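Acetyltransferase of GNAT family (Staphylococcus aureus subsp. aureus Mu50, PDB 3D8P) probably transfers the acetyl group of acetyl-CoA to an acceptor amine, as members of the GNAT acetyltransferase family do. Local coordinates at residues Leu100-Val103 with Ile104-Cys107; Lys122-Ser125 with Ala126-Tyr130. One frame throughout, in Å; residues are numbered along the deposited sequence.

Contact 1: residues Leu100-Val103 with Ile104-Cys107; sequences LDKV and IMTC
Thr106 grips the carbonyl of Lys102 twice, one turn along helix 95-109. This helix is the crossover of a beta-alpha-beta unit of the GNAT fold, between strands 78-86 and 114-119. Thr106 OG1 gives a hydrogen bond of 2.6 Å to Lys102 O, and Thr106 N gives a second one of 3.0 Å. The two donors come from opposite faces of the carbonyl plane. Chi1 of Thr106 (-49°) sets OG1 beside its own backbone N, turned back to the preceding turn.

Ile104 can be followed outward. Its CB and CG1 lie against Leu100 O, which also accepts the nearly straight bond from Ile104 N (166°). Its CD1 ends 3.8 Å from Leu100 CG, with the two aliphatic chains running slantwise past each other. Val103 and Cys107 face the sheet, where both touch Ile115 and Leu71. Val103 CG1 meets Cys107 SG at 4.0 Å.

Lys102 and selenomethionine Met105 run side by side in the same direction. Lys102 also makes a cation-pi contact with Trp56, and Asp101 forms a salt bridge with Lys97. The bends at chi2 and chi3 of Met105 bring its CE to 3.7 Å from Lys102 NZ.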
loop_
_atom_site.group_PDB
_atom_site.type_symbol
_atom_site.label_atom_id
_atom_site.label_comp_id
_atom_site.label_asym_id
_atom_site.label_seq_id
_atom_site.Cartn_x
_atom_site.Cartn_y
_atom_site.Cartn_z
ATOM N N LEU A 100 6.371 4.740 -2.601
ATOM C CA LEU A 100 6.373 5.313 -1.260
ATOM C C LEU A 100 6.625 6.814 -1.257
ATOM O O LEU A 100 5.923 7.569 -0.599
ATOM C CB LEU A 100 7.421 4.619 -0.391
ATOM C CG LEU A 100 7.450 4.932 1.107
ATOM C CD1 LEU A 100 6.066 4.743 1.712
ATOM C CD2 LEU A 100 8.528 4.062 1.802
ATOM N N ASP A 101 7.642 7.236 -1.991
ATOM C CA ASP A 101 7.964 8.656 -2.157
ATOM C C ASP A 101 6.763 9.484 -2.629
ATOM O O ASP A 101 6.571 10.625 -2.176
ATOM C CB ASP A 101 9.111 8.813 -3.176
ATOM C CG ASP A 101 10.486 8.411 -2.606
ATOM O OD1 ASP A 101 10.638 8.290 -1.366
ATOM O OD2 ASP A 101 11.428 8.247 -3.416
ATOM N N LYS A 102 5.972 8.910 -3.545
ATOM C CA LYS A 102 4.780 9.567 -4.070
ATOM C C LYS A 102 3.767 9.760 -2.973
ATOM O O LYS A 102 3.141 10.807 -2.867
ATOM C CB LYS A 102 4.168 8.736 -5.195
ATOM C CG LYS A 102 2.967 9.371 -5.898
ATOM C CD LYS A 102 3.317 10.684 -6.543
ATOM C CE LYS A 102 2.217 11.158 -7.440
ATOM N NZ LYS A 102 2.488 12.517 -7.957
ATOM N N VAL A 103 3.575 8.710 -2.183
ATOM C CA VAL A 103 2.710 8.760 -1.002
ATOM C C VAL A 103 3.254 9.805 0.009
ATOM O O VAL A 103 2.515 10.678 0.433
ATOM C CB VAL A 103 2.521 7.327 -0.351
ATOM C CG1 VAL A 103 1.865 7.395 1.024
ATOM C CG2 VAL A 103 1.687 6.418 -1.267
ATOM N N ILE A 104 4.539 9.748 0.357
ATOM C CA ILE A 104 5.089 10.694 1.345
ATOM C C ILE A 104 4.911 12.148 0.890
ATOM O O ILE A 104 4.462 12.996 1.655
ATOM C CB ILE A 104 6.544 10.337 1.719
ATOM C CG1 ILE A 104 6.516 9.079 2.598
ATOM C CG2 ILE A 104 7.242 11.495 2.484
ATOM C CD1 ILE A 104 7.802 8.379 2.638
HETATM N N MSE A 105 5.209 12.423 -0.372
HETATM C CA MSE A 105 5.030 13.770 -0.924
HETATM C C MSE A 105 3.566 14.211 -0.864
HETATM O O MSE A 105 3.274 15.350 -0.521
HETATM C CB MSE A 105 5.507 13.787 -2.369
HETATM C CG MSE A 105 5.431 15.118 -3.044
HETATM SE SE MSE A 105 4.972 14.893 -4.943
HETATM C CE MSE A 105 3.106 14.241 -4.757
ATOM N N THR A 106 2.646 13.308 -1.204
ATOM C CA THR A 106 1.217 13.631 -1.195
ATOM C C THR A 106 0.715 13.836 0.235
ATOM O O THR A 106 -0.134 14.684 0.482
ATOM C CB THR A 106 0.396 12.545 -1.948
ATOM O OG1 THR A 106 1.008 12.292 -3.222
ATOM C CG2 THR A 106 -1.093 12.956 -2.139
ATOM N N CYS A 107 1.243 13.064 1.178
ATOM C CA CYS A 107 0.896 13.223 2.581
ATOM C C CYS A 107 1.332 14.594 3.096
ATOM O O CYS A 107 0.620 15.229 3.879
ATOM C CB CYS A 107 1.584 12.149 3.430
ATOM S SG CYS A 107 0.903 10.525 3.298
#

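Contact 2: residues Lys122-Ser125 with Ala126-Tyr130; sequences KFIS and AQYFY. With EDO (1,2-ethanediol), chain F.
Phe123 CG is anti to its carbonyl carbon (chi1 -65°), and this leads the ring away from the helix while CB stays against Ala126. The two CB atoms, of Phe123 and Ala126, are 3.8 Å apart. Tyr128 CG is beside its backbone N (chi1 -60°). This lays its ring alongside Ile124, the two side chains pointing the same way, with Ile124 CG2 3.8 Å from Tyr128 CE2.

This is the start of helix 124-132, which follows strand 114-119 in the GNAT fold. Phe123 holds the N-cap position and is the centre of an inverse gamma turn. The first turn is loosely bonded: Gln127 N reaches both Phe123 O and Ile124 O, and both bonds are weak. The next is firmer: Phe129 N gives Ser125 O a hydrogen bond of 3.0 Å.

A 1,2-ethanediol, probably from the crystallisation liquor, sits between Phe123 and Tyr130. Its C1 lies 3.6 Å above the centre of the Phe123 ring, and its C2 is 3.5 Å from Ala126 CB. Its O2 lies at the Tyr130 ring edge, in plane, and shares a 3.1 Å hydrogen bond with Tyr130 OH. Thr119 OG1 and Met84 O are also hydrogen-bonded to the diol.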
loop_
_atom_site.group_PDB
_atom_site.type_symbol
_atom_site.label_atom_id
_atom_site.label_comp_id
_atom_site.label_asym_id
_atom_site.label_seq_id
_atom_site.Cartn_x
_atom_site.Cartn_y
_atom_site.Cartn_z
ATOM N N LYS A 122 4.768 -13.307 6.432
ATOM C CA LYS A 122 5.064 -13.999 5.159
ATOM C C LYS A 122 5.703 -13.054 4.129
ATOM O O LYS A 122 6.450 -13.503 3.261
ATOM C CB LYS A 122 3.785 -14.620 4.547
ATOM C CG LYS A 122 3.194 -15.821 5.298
ATOM N N PHE A 123 5.406 -11.754 4.222
ATOM C CA PHE A 123 6.063 -10.759 3.376
ATOM C C PHE A 123 7.410 -10.381 4.001
ATOM O O PHE A 123 7.570 -9.269 4.518
ATOM C CB PHE A 123 5.178 -9.512 3.161
ATOM C CG PHE A 123 3.908 -9.792 2.403
ATOM C CD1 PHE A 123 3.953 -10.213 1.076
ATOM C CD2 PHE A 123 2.667 -9.628 3.007
ATOM C CE1 PHE A 123 2.781 -10.478 0.369
ATOM C CE2 PHE A 123 1.492 -9.877 2.299
ATOM C CZ PHE A 123 1.556 -10.302 0.981
ATOM N N ILE A 124 8.366 -11.308 3.902
ATOM C CA ILE A 124 9.704 -11.182 4.488
ATOM C C ILE A 124 10.463 -9.953 3.965
ATOM O O ILE A 124 10.970 -9.140 4.743
ATOM C CB ILE A 124 10.545 -12.474 4.208
ATOM C CG1 ILE A 124 9.960 -13.679 4.962
ATOM C CG2 ILE A 124 11.999 -12.278 4.588
ATOM C CD1 ILE A 124 10.457 -15.044 4.458
ATOM N N SER A 125 10.543 -9.834 2.643
ATOM C CA SER A 125 11.240 -8.725 2.014
ATOM C C SER A 125 10.600 -7.366 2.323
ATOM O O SER A 125 11.295 -6.385 2.523
ATOM C CB SER A 125 11.300 -8.958 0.506
ATOM O OG SER A 125 11.737 -7.792 -0.170
ATOM N N ALA A 126 9.274 -7.310 2.337
ATOM C CA ALA A 126 8.562 -6.070 2.634
ATOM C C ALA A 126 8.915 -5.509 4.011
ATOM O O ALA A 126 8.926 -4.298 4.183
ATOM C CB ALA A 126 7.054 -6.267 2.521
ATOM N N GLN A 127 9.205 -6.378 4.982
ATOM C CA GLN A 127 9.565 -5.954 6.362
ATOM C C GLN A 127 10.877 -5.182 6.320
ATOM O O GLN A 127 10.976 -4.097 6.857
ATOM C CB GLN A 127 9.776 -7.152 7.325
ATOM C CG GLN A 127 8.743 -8.300 7.288
ATOM C CD GLN A 127 7.362 -7.887 7.734
ATOM O OE1 GLN A 127 6.366 -8.216 7.086
ATOM N NE2 GLN A 127 7.290 -7.155 8.827
ATOM N N TYR A 128 11.886 -5.772 5.686
ATOM C CA TYR A 128 13.169 -5.117 5.504
ATOM C C TYR A 128 13.024 -3.821 4.719
ATOM O O TYR A 128 13.704 -2.842 5.022
ATOM C CB TYR A 128 14.135 -6.029 4.775
ATOM C CG TYR A 128 14.419 -7.328 5.486
ATOM C CD1 TYR A 128 14.810 -7.350 6.826
ATOM C CD2 TYR A 128 14.352 -8.541 4.800
ATOM C CE1 TYR A 128 15.101 -8.552 7.474
ATOM C CE2 TYR A 128 14.650 -9.747 5.435
ATOM C CZ TYR A 128 15.018 -9.748 6.768
ATOM O OH TYR A 128 15.307 -10.952 7.384
ATOM N N PHE A 129 12.149 -3.817 3.710
ATOM C CA PHE A 129 11.885 -2.597 2.945
ATOM C C PHE A 129 11.360 -1.467 3.847
ATOM O O PHE A 129 11.857 -0.346 3.797
ATOM C CB PHE A 129 10.875 -2.847 1.808
ATOM C CG PHE A 129 10.443 -1.585 1.105
ATOM C CD1 PHE A 129 11.235 -1.019 0.113
ATOM C CD2 PHE A 129 9.269 -0.945 1.465
ATOM C CE1 PHE A 129 10.853 0.158 -0.522
ATOM C CE2 PHE A 129 8.875 0.229 0.836
ATOM C CZ PHE A 129 9.661 0.785 -0.157
ATOM N N TYR A 130 10.357 -1.764 4.664
ATOM C CA TYR A 130 9.797 -0.741 5.552
ATOM C C TYR A 130 10.850 -0.263 6.551
ATOM O O TYR A 130 10.990 0.926 6.747
ATOM C CB TYR A 130 8.547 -1.243 6.277
ATOM C CG TYR A 130 7.439 -1.684 5.349
ATOM C CD1 TYR A 130 6.944 -0.827 4.383
ATOM C CD2 TYR A 130 6.864 -2.951 5.457
ATOM C CE1 TYR A 130 5.926 -1.207 3.539
ATOM C CE2 TYR A 130 5.840 -3.337 4.606
ATOM C CZ TYR A 130 5.380 -2.452 3.637
ATOM O OH TYR A 130 4.356 -2.802 2.770
HETATM C C1 EDO F . 2.376 -6.427 1.173
HETATM O O1 EDO F . 1.383 -5.400 1.004
HETATM C C2 EDO F . 3.572 -5.902 1.946
HETATM O O2 EDO F . 3.210 -5.622 3.311
#

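How the contacts relate
The two contacts come in series along the chain, contact 1 first. Contact 1 lies within helix 95-109, and contact 2 at the start of helix 124-132. Strand 114-119 runs between these helices and is touched by both: contact 1 packs on it at Ile115, contact 2 at Leu117 and Thr119. The centres are about 19 Å apart, yet the contacts meet where Leu100 CD2 packs 4.0 Å from Phe129 CE2. Contact 1 is mostly buried and contact 2 is nearer the surface. Side chains from both helices pack on strand 114-119, which links two successive helices of the acetyltransferase fold to the mixed sheet.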